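Side-chain contacts in competence damage-inducible protein A (Klebsiella pneumoniae subsp. pneumoniae MGH 78578, PDB 5V01), which is of unknown function but belongs to the CinA family, some of whose members deamidate nicotinamide mononucleotide: residues A[90-95]-A[139-144]; A[60-65]-A[97-102]; A[42-47]-A[160-165]; A[23-28]-A[167-172]. All blocks are in the same frame, centred on the assembly; numbering follows the deposited sequence.

Contact 1. Residues A[90-95]-A[139-144]; sequences ACVQEM and TETKRM
Gln93 on helix 89-103 lies across Thr141 on strand 138-145. The strand is the outermost of this chain's mixed five-stranded sheet on one side, and the helix packs against it in an alpha/beta fold. Helix and strand segments run at 140° to each other, with axes 9.2 Å apart.

The tight part is apolar and small. Thr141 CG2 is its centre. Gln93 CG sits 3.9 Å from Thr141 CG2, and the two side chains cross at a slant. Val92 CG2 approaches the same methyl, 4.3 Å from Thr141 CG2. The first torsion of Thr141 (chi1 63°) sets CG2 beside its own backbone N and anti to the carbonyl carbon. Its OG1 goes elsewhere, to Glu89 OE2. Val92 is buried and also touches Ser112 on strand 107-113.

The loose side lies toward Thr139. Gln93 CG is 4.3 Å from Thr139 CG2, a light contact. No direct hydrogen bond joins the two segments. Two waters bridge them instead, so the polar groups at this margin meet through solvent. One water donates to Gln93 O and also bonds Thr139 OG1, at 3.0 Å from each. The extended Gln93 side chain carries its amide to the other water: Gln93 NE2 donates to it at 2.8 Å, and that water donates to Thr139 O at 2.9 Å.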
loop_
_atom_site.group_PDB
_atom_site.type_symbol
_atom_site.label_atom_id
_atom_site.label_comp_id
_atom_site.label_asym_id
_atom_site.label_seq_id
_atom_site.Cartn_x
_atom_site.Cartn_y
_atom_site.Cartn_z
ATOM N N ALA A 90 15.454 -2.604 -14.592
ATOM C CA ALA A 90 15.491 -4.011 -14.225
ATOM C C ALA A 90 14.730 -4.292 -12.935
ATOM O O ALA A 90 14.013 -5.284 -12.828
ATOM C CB ALA A 90 16.925 -4.493 -14.105
ATOM N N CYS A 91 14.852 -3.390 -11.971
ATOM C CA CYS A 91 14.134 -3.578 -10.712
ATOM C C CYS A 91 12.630 -3.480 -10.897
ATOM O O CYS A 91 11.905 -4.346 -10.411
ATOM C CB CYS A 91 14.570 -2.582 -9.677
ATOM S SG CYS A 91 13.714 -2.836 -8.091
ATOM N N VAL A 92 12.147 -2.450 -11.593
ATOM C CA VAL A 92 10.692 -2.339 -11.765
ATOM C C VAL A 92 10.140 -3.508 -12.588
ATOM O O VAL A 92 9.030 -3.972 -12.346
ATOM C CB VAL A 92 10.183 -0.958 -12.285
ATOM C CG1 VAL A 92 10.358 0.111 -11.221
ATOM C CG2 VAL A 92 10.770 -0.563 -13.633
ATOM N N GLN A 93 10.918 -4.003 -13.568
ATOM C CA GLN A 93 10.498 -5.230 -14.272
ATOM C C GLN A 93 10.298 -6.380 -13.289
ATOM O O GLN A 93 9.257 -7.039 -13.297
ATOM C CB GLN A 93 11.507 -5.644 -15.343
ATOM C CG GLN A 93 11.512 -4.745 -16.545
ATOM C CD GLN A 93 12.687 -4.966 -17.466
ATOM O OE1 GLN A 93 13.773 -5.369 -17.038
ATOM N NE2 GLN A 93 12.478 -4.694 -18.737
ATOM N N GLU A 94 11.297 -6.620 -12.440
ATOM C CA GLU A 94 11.208 -7.738 -11.508
ATOM C C GLU A 94 10.131 -7.523 -10.439
ATOM O O GLU A 94 9.444 -8.472 -10.046
ATOM C CB GLU A 94 12.567 -8.038 -10.880
ATOM C CG GLU A 94 13.561 -8.610 -11.892
ATOM C CD GLU A 94 14.885 -8.997 -11.282
ATOM O OE1 GLU A 94 14.967 -9.110 -10.069
ATOM O OE2 GLU A 94 15.866 -9.224 -12.016
ATOM N N MET A 95 9.975 -6.277 -9.980
ATOM C CA MET A 95 8.883 -5.964 -9.028
ATOM C C MET A 95 7.527 -6.291 -9.649
ATOM O O MET A 95 6.669 -6.902 -8.999
ATOM C CB MET A 95 8.902 -4.486 -8.632
ATOM C CG MET A 95 10.005 -4.095 -7.700
ATOM S SD MET A 95 10.101 -2.330 -7.369
ATOM C CE MET A 95 8.638 -2.075 -6.387
ATOM N N THR A 139 5.602 -6.485 -20.601
ATOM C CA THR A 139 6.029 -5.354 -19.737
ATOM C C THR A 139 6.655 -4.212 -20.524
ATOM O O THR A 139 7.564 -4.426 -21.335
ATOM C CB THR A 139 7.030 -5.788 -18.636
ATOM O OG1 THR A 139 6.443 -6.832 -17.859
ATOM C CG2 THR A 139 7.385 -4.626 -17.681
ATOM N N GLU A 140 6.134 -3.018 -20.305
ATOM C CA GLU A 140 6.711 -1.791 -20.805
ATOM C C GLU A 140 7.190 -0.974 -19.627
ATOM O O GLU A 140 6.566 -1.008 -18.545
ATOM C CB GLU A 140 5.656 -0.979 -21.565
ATOM C CG GLU A 140 5.224 -1.575 -22.883
ATOM C CD GLU A 140 3.835 -1.151 -23.352
ATOM O OE1 GLU A 140 3.209 -0.216 -22.795
ATOM O OE2 GLU A 140 3.362 -1.776 -24.322
ATOM N N THR A 141 8.253 -0.212 -19.827
ATOM C CA THR A 141 8.813 0.614 -18.777
ATOM C C THR A 141 8.994 2.046 -19.236
ATOM O O THR A 141 9.057 2.327 -20.434
ATOM C CB THR A 141 10.177 0.083 -18.308
ATOM O OG1 THR A 141 11.099 0.160 -19.418
ATOM C CG2 THR A 141 10.043 -1.338 -17.790
ATOM N N LYS A 142 9.114 2.946 -18.271
ATOM C CA LYS A 142 9.332 4.363 -18.543
ATOM C C LYS A 142 10.026 5.027 -17.384
ATOM O O LYS A 142 9.640 4.818 -16.233
ATOM C CB LYS A 142 7.996 5.079 -18.782
ATOM C CG LYS A 142 8.077 6.581 -19.039
ATOM C CD LYS A 142 8.398 6.855 -20.493
ATOM C CE LYS A 142 8.140 8.302 -20.858
ATOM N NZ LYS A 142 9.366 9.123 -20.727
ATOM N N ARG A 143 11.047 5.823 -17.687
ATOM C CA ARG A 143 11.722 6.678 -16.713
ATOM C C ARG A 143 11.198 8.095 -16.851
ATOM O O ARG A 143 11.155 8.636 -17.961
ATOM C CB ARG A 143 13.227 6.670 -16.962
ATOM C CG ARG A 143 14.038 7.546 -16.020
ATOM C CD ARG A 143 15.514 7.550 -16.414
ATOM N NE ARG A 143 16.355 8.291 -15.476
ATOM C CZ ARG A 143 16.469 9.619 -15.451
ATOM N NH1 ARG A 143 15.790 10.357 -16.322
ATOM N NH2 ARG A 143 17.262 10.212 -14.553
ATOM N N MET A 144 10.800 8.684 -15.724
ATOM C CA MET A 144 10.331 10.083 -15.669
ATOM C C MET A 144 11.196 10.859 -14.684
ATOM O O MET A 144 11.789 10.265 -13.778
ATOM C CB MET A 144 8.863 10.159 -15.223
ATOM C CG MET A 144 7.870 9.506 -16.167
ATOM S SD MET A 144 7.756 10.375 -17.728
ATOM C CE MET A 144 6.843 11.851 -17.276
HETATM O O HOH W 1 8.775 -7.831 -16.192
HETATM O O HOH W 2 10.305 -4.148 -20.421
#

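Contact 2. Residues A[60-65]-A[97-102]; sequences TGVVTF and SGILAL
Ile99 meets the branched end of Val62 with its CD1 methyl, which also lies beside the methyl of Thr60. This is helix-on-sheet packing in an alpha/beta fold. Helix 89-103 covers one face of the sheet at strand 58-64, and the segments run at 143° to each other.

Val62 and Ile99 reach for one another tip to tip. Ile99 CD1 is 3.8 Å from Val62 CG1 and 4.1 Å from Val62 CG2, so it meets both branches of the valine. In Ile99, chi1 -164° puts CG1 anti to the backbone N, and chi2 56° turns CD1 to the strand. Thr60 and Ile99 instead slide past each other in opposite directions. Ile99 also touches Thr34 and Ala36 on the neighbouring strand 33-37, and Leu74 on helix 67-74.

The contact is apolar, and three of its four residues are buried. Strand 58-64 is outermost within the chain, but Gly61, Val62 and Val63 form an antiparallel ladder with a strand of the second subunit. The sheet therefore runs on across the dimer interface. Leu102 packs on Asn72 of the second subunit.

Inside the chain Leu102 adds a looser touch, with its CD2 4.5 Å from Val62 CG1. On the Thr60 side the methyl CG2 lies 4.1 Å from Ile99 CD1.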
loop_
_atom_site.group_PDB
_atom_site.type_symbol
_atom_site.label_atom_id
_atom_site.label_comp_id
_atom_site.label_asym_id
_atom_site.label_seq_id
_atom_site.Cartn_x
_atom_site.Cartn_y
_atom_site.Cartn_z
ATOM N N THR A 60 -4.900 -6.601 -4.284
ATOM C CA THR A 60 -3.598 -6.724 -3.650
ATOM C C THR A 60 -2.639 -5.611 -4.052
ATOM O O THR A 60 -2.421 -5.371 -5.242
ATOM C CB THR A 60 -2.980 -8.083 -4.004
ATOM O OG1 THR A 60 -3.844 -9.135 -3.550
ATOM C CG2 THR A 60 -1.592 -8.280 -3.374
ATOM N N GLY A 61 -2.041 -4.978 -3.057
ATOM C CA GLY A 61 -0.930 -4.081 -3.248
ATOM C C GLY A 61 0.136 -4.346 -2.214
ATOM O O GLY A 61 -0.163 -4.748 -1.098
ATOM N N VAL A 62 1.372 -4.056 -2.571
ATOM C CA VAL A 62 2.455 -4.065 -1.612
ATOM C C VAL A 62 3.252 -2.785 -1.643
ATOM O O VAL A 62 3.317 -2.098 -2.677
ATOM C CB VAL A 62 3.399 -5.279 -1.765
ATOM C CG1 VAL A 62 2.612 -6.577 -1.712
ATOM C CG2 VAL A 62 4.222 -5.209 -3.055
ATOM N N VAL A 63 3.858 -2.480 -0.494
ATOM C CA VAL A 63 4.807 -1.398 -0.334
ATOM C C VAL A 63 6.083 -2.053 0.172
ATOM O O VAL A 63 6.103 -2.658 1.242
ATOM C CB VAL A 63 4.290 -0.350 0.659
ATOM C CG1 VAL A 63 5.309 0.760 0.832
ATOM C CG2 VAL A 63 2.984 0.193 0.165
ATOM N N THR A 64 7.140 -1.953 -0.636
ATOM C CA THR A 64 8.442 -2.592 -0.352
ATOM C C THR A 64 9.475 -1.486 -0.430
ATOM O O THR A 64 9.962 -1.160 -1.512
ATOM C CB THR A 64 8.747 -3.716 -1.358
ATOM O OG1 THR A 64 8.623 -3.230 -2.692
ATOM C CG2 THR A 64 7.794 -4.875 -1.165
ATOM N N PHE A 65 9.730 -0.835 0.708
ATOM C CA PHE A 65 10.446 0.457 0.753
ATOM C C PHE A 65 11.974 0.351 0.680
ATOM O O PHE A 65 12.637 1.346 0.415
ATOM C CB PHE A 65 9.974 1.243 1.989
ATOM C CG PHE A 65 10.155 2.721 1.896
ATOM C CD1 PHE A 65 9.268 3.473 1.141
ATOM C CD2 PHE A 65 11.180 3.374 2.591
ATOM C CE1 PHE A 65 9.409 4.845 1.048
ATOM C CE2 PHE A 65 11.323 4.749 2.500
ATOM C CZ PHE A 65 10.430 5.484 1.726
ATOM N N SER A 97 6.797 -8.339 -12.127
ATOM C CA SER A 97 6.616 -9.779 -12.264
ATOM C C SER A 97 6.287 -10.448 -10.927
ATOM O O SER A 97 5.412 -11.338 -10.872
ATOM C CB SER A 97 7.869 -10.425 -12.865
ATOM O OG SER A 97 8.104 -9.937 -14.154
ATOM N N GLY A 98 6.979 -10.029 -9.872
ATOM C CA GLY A 98 6.749 -10.613 -8.572
ATOM C C GLY A 98 5.348 -10.363 -8.059
ATOM O O GLY A 98 4.700 -11.277 -7.547
ATOM N N ILE A 99 4.858 -9.136 -8.218
ATOM C CA ILE A 99 3.495 -8.835 -7.743
ATOM C C ILE A 99 2.417 -9.420 -8.637
ATOM O O ILE A 99 1.379 -9.884 -8.144
ATOM C CB ILE A 99 3.330 -7.326 -7.476
ATOM C CG1 ILE A 99 2.077 -7.042 -6.622
ATOM C CG2 ILE A 99 3.270 -6.504 -8.755
ATOM C CD1 ILE A 99 1.988 -7.756 -5.294
ATOM N N LEU A 100 2.676 -9.483 -9.951
ATOM C CA LEU A 100 1.712 -10.130 -10.848
ATOM C C LEU A 100 1.500 -11.582 -10.398
ATOM O O LEU A 100 0.358 -12.037 -10.320
ATOM C CB LEU A 100 2.199 -10.090 -12.298
ATOM C CG LEU A 100 1.189 -10.476 -13.364
ATOM C CD1 LEU A 100 0.246 -9.325 -13.641
ATOM C CD2 LEU A 100 1.909 -10.886 -14.647
ATOM N N ALA A 101 2.604 -12.290 -10.105
ATOM C CA ALA A 101 2.555 -13.686 -9.668
ATOM C C ALA A 101 1.858 -13.828 -8.310
ATOM O O ALA A 101 1.005 -14.699 -8.149
ATOM C CB ALA A 101 3.951 -14.277 -9.612
ATOM N N LEU A 102 2.227 -12.995 -7.336
ATOM C CA LEU A 102 1.630 -13.080 -6.014
ATOM C C LEU A 102 0.121 -12.866 -6.064
ATOM O O LEU A 102 -0.636 -13.622 -5.442
ATOM C CB LEU A 102 2.295 -12.072 -5.090
ATOM C CG LEU A 102 1.775 -11.977 -3.644
ATOM C CD1 LEU A 102 1.940 -13.291 -2.879
ATOM C CD2 LEU A 102 2.481 -10.884 -2.854
#

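Contact 3. Residues A[42-47]-A[160-165]; sequences GNLAAA and YALAAL
Leu44 and Leu162 slide past each other, pointing in opposite directions. The overlap is made by one methyl of Leu44 against the whole branched end of Leu162. Leu44 CD1 lies 3.8 Å from Leu162 CG and 3.8 Å from Leu162 CD2. The other branch is a little farther, with Leu162 CD1 4.2 Å from Leu44 CD1. The Leu44 methyl thus rests against the fork of Leu162 rather than against a single tip.

The two leucines get there by different first torsions. The CB of Leu44 does not aim at the partner helix. Its CG stands anti to the backbone N (chi1 -179°), and from there the CD1 branch turns to Leu162. Leu162 starts out facing the partner, with CG beside its own backbone N (chi1 -68°).

Two alanines complete the contact. Ala47 CB meets the second branch, at 4.1 Å from Leu162 CD1. Ala161 CB flanks the other leucine, at 4.3 Å from Leu44 CD1.

Helices 43-50 and 150-169 pack here in one layer of the alpha/beta fold. Their segments cross at -53° with axes 11.2 Å apart, and the side chains fill the gap. Helix 15-29 adds Thr15, which touches both Ala47 and Leu162.

Gly42 is the N-cap residue of helix 43-50. Close by, the carboxylate of Glu37 accepts from the first turn: OE1 from Leu44 N and OE2 from Ala45 N. Another side of this helix faces the dimer partner. Asn43 packs on Ala46 of the second subunit, and Ala45 on Val63 of the second subunit.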
loop_
_atom_site.group_PDB
_atom_site.type_symbol
_atom_site.label_atom_id
_atom_site.label_comp_id
_atom_site.label_asym_id
_atom_site.label_seq_id
_atom_site.Cartn_x
_atom_site.Cartn_y
_atom_site.Cartn_z
ATOM N N GLY A 42 2.441 3.543 -1.010
ATOM C CA GLY A 42 1.067 3.080 -0.848
ATOM C C GLY A 42 0.028 4.049 -1.377
ATOM O O GLY A 42 -1.151 3.729 -1.379
ATOM N N ASN A 43 0.465 5.228 -1.843
ATOM C CA ASN A 43 -0.490 6.197 -2.409
ATOM C C ASN A 43 -1.130 5.732 -3.710
ATOM O O ASN A 43 -2.248 6.129 -4.036
ATOM C CB ASN A 43 0.177 7.554 -2.587
ATOM C CG ASN A 43 0.414 8.245 -1.282
ATOM O OD1 ASN A 43 -0.535 8.625 -0.624
ATOM N ND2 ASN A 43 1.675 8.359 -0.872
ATOM N N LEU A 44 -0.435 4.873 -4.469
ATOM C CA LEU A 44 -1.079 4.308 -5.674
ATOM C C LEU A 44 -2.205 3.340 -5.318
ATOM O O LEU A 44 -3.345 3.464 -5.807
ATOM C CB LEU A 44 -0.039 3.659 -6.586
ATOM C CG LEU A 44 -0.591 3.056 -7.879
ATOM C CD1 LEU A 44 -1.341 4.050 -8.780
ATOM C CD2 LEU A 44 0.504 2.389 -8.682
ATOM N N ALA A 45 -1.912 2.408 -4.402
ATOM C CA ALA A 45 -2.947 1.530 -3.855
ATOM C C ALA A 45 -4.086 2.387 -3.290
ATOM O O ALA A 45 -5.242 2.053 -3.478
ATOM C CB ALA A 45 -2.363 0.597 -2.777
ATOM N N ALA A 46 -3.738 3.456 -2.564
ATOM C CA ALA A 46 -4.757 4.251 -1.881
ATOM C C ALA A 46 -5.718 4.893 -2.883
ATOM O O ALA A 46 -6.914 4.958 -2.638
ATOM C CB ALA A 46 -4.125 5.300 -0.985
ATOM N N ALA A 47 -5.193 5.341 -4.015
ATOM C CA ALA A 47 -6.050 5.867 -5.062
ATOM C C ALA A 47 -7.031 4.817 -5.567
ATOM O O ALA A 47 -8.230 5.070 -5.756
ATOM C CB ALA A 47 -5.219 6.421 -6.198
ATOM N N TYR A 160 0.690 9.863 -12.926
ATOM C CA TYR A 160 1.279 9.395 -14.189
ATOM C C TYR A 160 1.029 7.903 -14.375
ATOM O O TYR A 160 0.681 7.451 -15.460
ATOM C CB TYR A 160 2.782 9.690 -14.220
ATOM C CG TYR A 160 3.410 9.328 -15.535
ATOM C CD1 TYR A 160 3.249 10.161 -16.621
ATOM C CD2 TYR A 160 4.092 8.130 -15.719
ATOM C CE1 TYR A 160 3.775 9.843 -17.845
ATOM C CE2 TYR A 160 4.618 7.815 -16.952
ATOM C CZ TYR A 160 4.443 8.673 -18.009
ATOM O OH TYR A 160 4.951 8.391 -19.251
ATOM N N ALA A 161 1.243 7.130 -13.317
ATOM C CA ALA A 161 1.017 5.690 -13.403
ATOM C C ALA A 161 -0.396 5.369 -13.867
ATOM O O ALA A 161 -0.610 4.487 -14.702
ATOM C CB ALA A 161 1.299 5.006 -12.081
ATOM N N LEU A 162 -1.359 6.105 -13.302
ATOM C CA LEU A 162 -2.759 5.892 -13.613
ATOM C C LEU A 162 -3.132 6.406 -15.008
ATOM O O LEU A 162 -3.917 5.766 -15.703
ATOM C CB LEU A 162 -3.659 6.534 -12.556
ATOM C CG LEU A 162 -3.594 5.880 -11.169
ATOM C CD1 LEU A 162 -4.182 6.831 -10.118
ATOM C CD2 LEU A 162 -4.297 4.531 -11.155
ATOM N N ALA A 163 -2.632 7.590 -15.371
ATOM C CA ALA A 163 -2.937 8.168 -16.686
ATOM C C ALA A 163 -2.384 7.258 -17.780
ATOM O O ALA A 163 -3.059 6.992 -18.784
ATOM C CB ALA A 163 -2.375 9.566 -16.805
ATOM N N ALA A 164 -1.166 6.762 -17.585
ATOM C CA ALA A 164 -0.574 5.852 -18.580
ATOM C C ALA A 164 -1.345 4.529 -18.648
ATOM O O ALA A 164 -1.590 3.965 -19.716
ATOM C CB ALA A 164 0.885 5.604 -18.272
ATOM N N LEU A 165 -1.755 4.019 -17.477
ATOM C CA LEU A 165 -2.578 2.817 -17.446
ATOM C C LEU A 165 -3.891 3.028 -18.216
ATOM O O LEU A 165 -4.302 2.150 -18.969
ATOM C CB LEU A 165 -2.896 2.431 -16.005
ATOM C CG LEU A 165 -3.832 1.219 -15.863
ATOM C CD1 LEU A 165 -3.207 -0.037 -16.465
ATOM C CD2 LEU A 165 -4.241 0.994 -14.414
#

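Contact 4. Residues A[23-28]-A[167-172]; sequences ARALIA and EKLAHW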
loop_
_atom_site.group_PDB
_atom_site.type_symbol
_atom_site.label_atom_id
_atom_site.label_comp_id
_atom_site.label_asym_id
_atom_site.label_seq_id
_atom_site.Cartn_x
_atom_site.Cartn_y
_atom_site.Cartn_z
ATOM N N ALA A 23 -11.075 1.994 -13.478
ATOM C CA ALA A 23 -12.007 1.001 -12.951
ATOM C C ALA A 23 -13.000 0.516 -14.007
ATOM O O ALA A 23 -13.216 -0.687 -14.166
ATOM C CB ALA A 23 -12.740 1.565 -11.768
ATOM N N ARG A 24 -13.606 1.452 -14.738
ATOM C CA ARG A 24 -14.591 1.078 -15.745
ATOM C C ARG A 24 -13.992 0.194 -16.834
ATOM O O ARG A 24 -14.608 -0.777 -17.265
ATOM C CB ARG A 24 -15.224 2.321 -16.363
ATOM C CG ARG A 24 -16.645 2.549 -15.917
ATOM C CD ARG A 24 -17.160 3.880 -16.429
ATOM N NE ARG A 24 -16.423 4.986 -15.829
ATOM C CZ ARG A 24 -15.748 5.896 -16.521
ATOM N NH1 ARG A 24 -15.732 5.861 -17.851
ATOM N NH2 ARG A 24 -15.106 6.853 -15.879
ATOM N N ALA A 25 -12.789 0.543 -17.278
ATOM C CA ALA A 25 -12.127 -0.200 -18.346
ATOM C C ALA A 25 -11.726 -1.599 -17.882
ATOM O O ALA A 25 -11.908 -2.572 -18.608
ATOM C CB ALA A 25 -10.933 0.574 -18.845
ATOM N N LEU A 26 -11.191 -1.699 -16.657
ATOM C CA LEU A 26 -10.868 -3.008 -16.099
ATOM C C LEU A 26 -12.109 -3.882 -15.937
ATOM O O LEU A 26 -12.098 -5.047 -16.335
ATOM C CB LEU A 26 -10.151 -2.879 -14.759
ATOM C CG LEU A 26 -8.735 -2.312 -14.817
ATOM C CD1 LEU A 26 -8.301 -1.959 -13.392
ATOM C CD2 LEU A 26 -7.747 -3.285 -15.448
ATOM N N ILE A 27 -13.164 -3.311 -15.362
ATOM C CA ILE A 27 -14.407 -4.054 -15.117
ATOM C C ILE A 27 -15.036 -4.503 -16.436
ATOM O O ILE A 27 -15.485 -5.646 -16.541
ATOM C CB ILE A 27 -15.388 -3.231 -14.251
ATOM C CG1 ILE A 27 -14.830 -3.093 -12.830
ATOM C CG2 ILE A 27 -16.767 -3.879 -14.187
ATOM C CD1 ILE A 27 -15.506 -2.013 -12.035
ATOM N N ALA A 28 -14.999 -3.632 -17.453
ATOM C CA ALA A 28 -15.546 -3.969 -18.773
ATOM C C ALA A 28 -14.855 -5.178 -19.407
ATOM O O ALA A 28 -15.505 -5.933 -20.155
ATOM C CB ALA A 28 -15.485 -2.767 -19.702
ATOM N N GLU A 167 -4.538 5.008 -20.706
ATOM C CA GLU A 167 -4.183 4.971 -22.117
ATOM C C GLU A 167 -3.959 3.553 -22.606
ATOM O O GLU A 167 -4.494 3.148 -23.638
ATOM C CB GLU A 167 -2.986 5.882 -22.393
ATOM C CG GLU A 167 -2.687 6.192 -23.848
ATOM C CD GLU A 167 -2.032 5.079 -24.619
ATOM O OE1 GLU A 167 -1.477 4.124 -24.037
ATOM O OE2 GLU A 167 -2.090 5.170 -25.858
ATOM N N LYS A 168 -3.187 2.782 -21.838
ATOM C CA LYS A 168 -2.894 1.419 -22.228
ATOM C C LYS A 168 -4.116 0.527 -22.283
ATOM O O LYS A 168 -4.236 -0.296 -23.196
ATOM C CB LYS A 168 -1.798 0.807 -21.358
ATOM C CG LYS A 168 -0.451 1.483 -21.568
ATOM C CD LYS A 168 0.591 1.111 -20.528
ATOM C CE LYS A 168 1.750 2.100 -20.452
ATOM N NZ LYS A 168 2.457 2.197 -21.734
ATOM N N LEU A 169 -5.063 0.737 -21.366
ATOM C CA LEU A 169 -6.287 -0.048 -21.342
ATOM C C LEU A 169 -7.127 0.137 -22.593
ATOM O O LEU A 169 -7.866 -0.759 -22.939
ATOM C CB LEU A 169 -7.122 0.269 -20.097
ATOM C CG LEU A 169 -6.554 -0.337 -18.806
ATOM C CD1 LEU A 169 -7.162 0.307 -17.568
ATOM C CD2 LEU A 169 -6.757 -1.841 -18.789
ATOM N N ALA A 170 -6.988 1.290 -23.253
ATOM C CA ALA A 170 -7.730 1.566 -24.476
ATOM C C ALA A 170 -7.187 0.797 -25.703
ATOM O O ALA A 170 -7.807 0.844 -26.761
ATOM C CB ALA A 170 -7.748 3.065 -24.733
ATOM N N HIS A 171 -6.064 0.078 -25.537
ATOM C CA HIS A 171 -5.433 -0.627 -26.648
ATOM C C HIS A 171 -5.062 -2.070 -26.405
ATOM O O HIS A 171 -4.828 -2.807 -27.352
ATOM C CB HIS A 171 -4.206 0.161 -27.090
ATOM C CG HIS A 171 -4.562 1.550 -27.492
ATOM N ND1 HIS A 171 -4.593 2.627 -26.641
ATOM C CD2 HIS A 171 -5.069 1.997 -28.664
ATOM C CE1 HIS A 171 -5.052 3.691 -27.294
ATOM N NE2 HIS A 171 -5.343 3.330 -28.522
ATOM N N TRP A 172 -4.956 -2.488 -25.145
ATOM C CA TRP A 172 -4.526 -3.840 -24.855
ATOM C C TRP A 172 -5.550 -4.871 -25.256
ATOM O O TRP A 172 -6.755 -4.648 -25.111
ATOM C CB TRP A 172 -4.239 -4.004 -23.359
ATOM C CG TRP A 172 -2.883 -3.650 -22.927
ATOM C CD1 TRP A 172 -1.718 -3.799 -23.599
ATOM C CD2 TRP A 172 -2.546 -3.144 -21.645
ATOM N NE1 TRP A 172 -0.654 -3.418 -22.799
ATOM C CE2 TRP A 172 -1.147 -3.011 -21.591
ATOM C CE3 TRP A 172 -3.300 -2.798 -20.525
ATOM C CZ2 TRP A 172 -0.485 -2.519 -20.454
ATOM C CZ3 TRP A 172 -2.648 -2.312 -19.408
ATOM C CH2 TRP A 172 -1.258 -2.182 -19.377
#
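Leu169 packs against Ala25 and Leu26 of helix 15-29. Both of its branches are used. Leu169 CD1 lies 4.0 Å from Ala25 CB and 4.1 Å from Leu26 CG. Leu169 CD2 meets the end of the other leucine, 3.8 Å from Leu26 CD2. The base of the chain joins in too, since Leu169 CB is 4.0 Å from Ala25 CB. Ala25 is therefore met by both the stem and one tip of Leu169.

The two leucines share one conformation. Each has CG beside its own backbone N and anti to its carbonyl carbon, with chi1 -74° in Leu169 and -69° in Leu26. Their placements still differ. Leu169 heads straight for helix 15-29, whereas Leu26 leaves its helix at a slant and brings only its branched end into the contact. The two side chains cross at about a right angle.

In the last residues, Ala170 N and His171 ND1 both donate to Glu167 O, from opposite faces of its carbonyl plane. The ND1 bond is 3.0 Å long, and Glu167 O lies close to the imidazole plane, which probably helps to hold the ring's rotation. The Trp172 ring has Lys168 CB over one face, offset toward the rim, and Leu169 CD2 in plane at its edge.

The nearest atom of the Leu169 side chain is about 4 Å from a bound sodium ion. Leu26, Leu169 and Trp172 all touch Ile107 on strand 107-113, and Trp172 stacks on Phe135 of strand 128-135. The contact thus joins the first helix and the chain's C-terminal end over the sheet.

How the contacts relate
Contacts 1 and 2 share helix 89-103 and fix it to the two outermost strands of the chain's sheet, 138-145 and 58-64. Their centres are 13 Å apart. Contacts 3 and 4 share helix 150-169, with centres 14 Å apart, and tie it to helices 43-50 and 15-29. Along the chain, contact 4 spans all the others, contact 3 spans contacts 1 and 2, and those two interleave. The N- and C-terminal parts of the sequence are thus brought together. Glu140 OE1 of contact 1 and Lys168 NZ of contact 4 form a salt bridge. Segments of contacts 2 and 3 also touch the second subunit, so both lie beside the dimer interface.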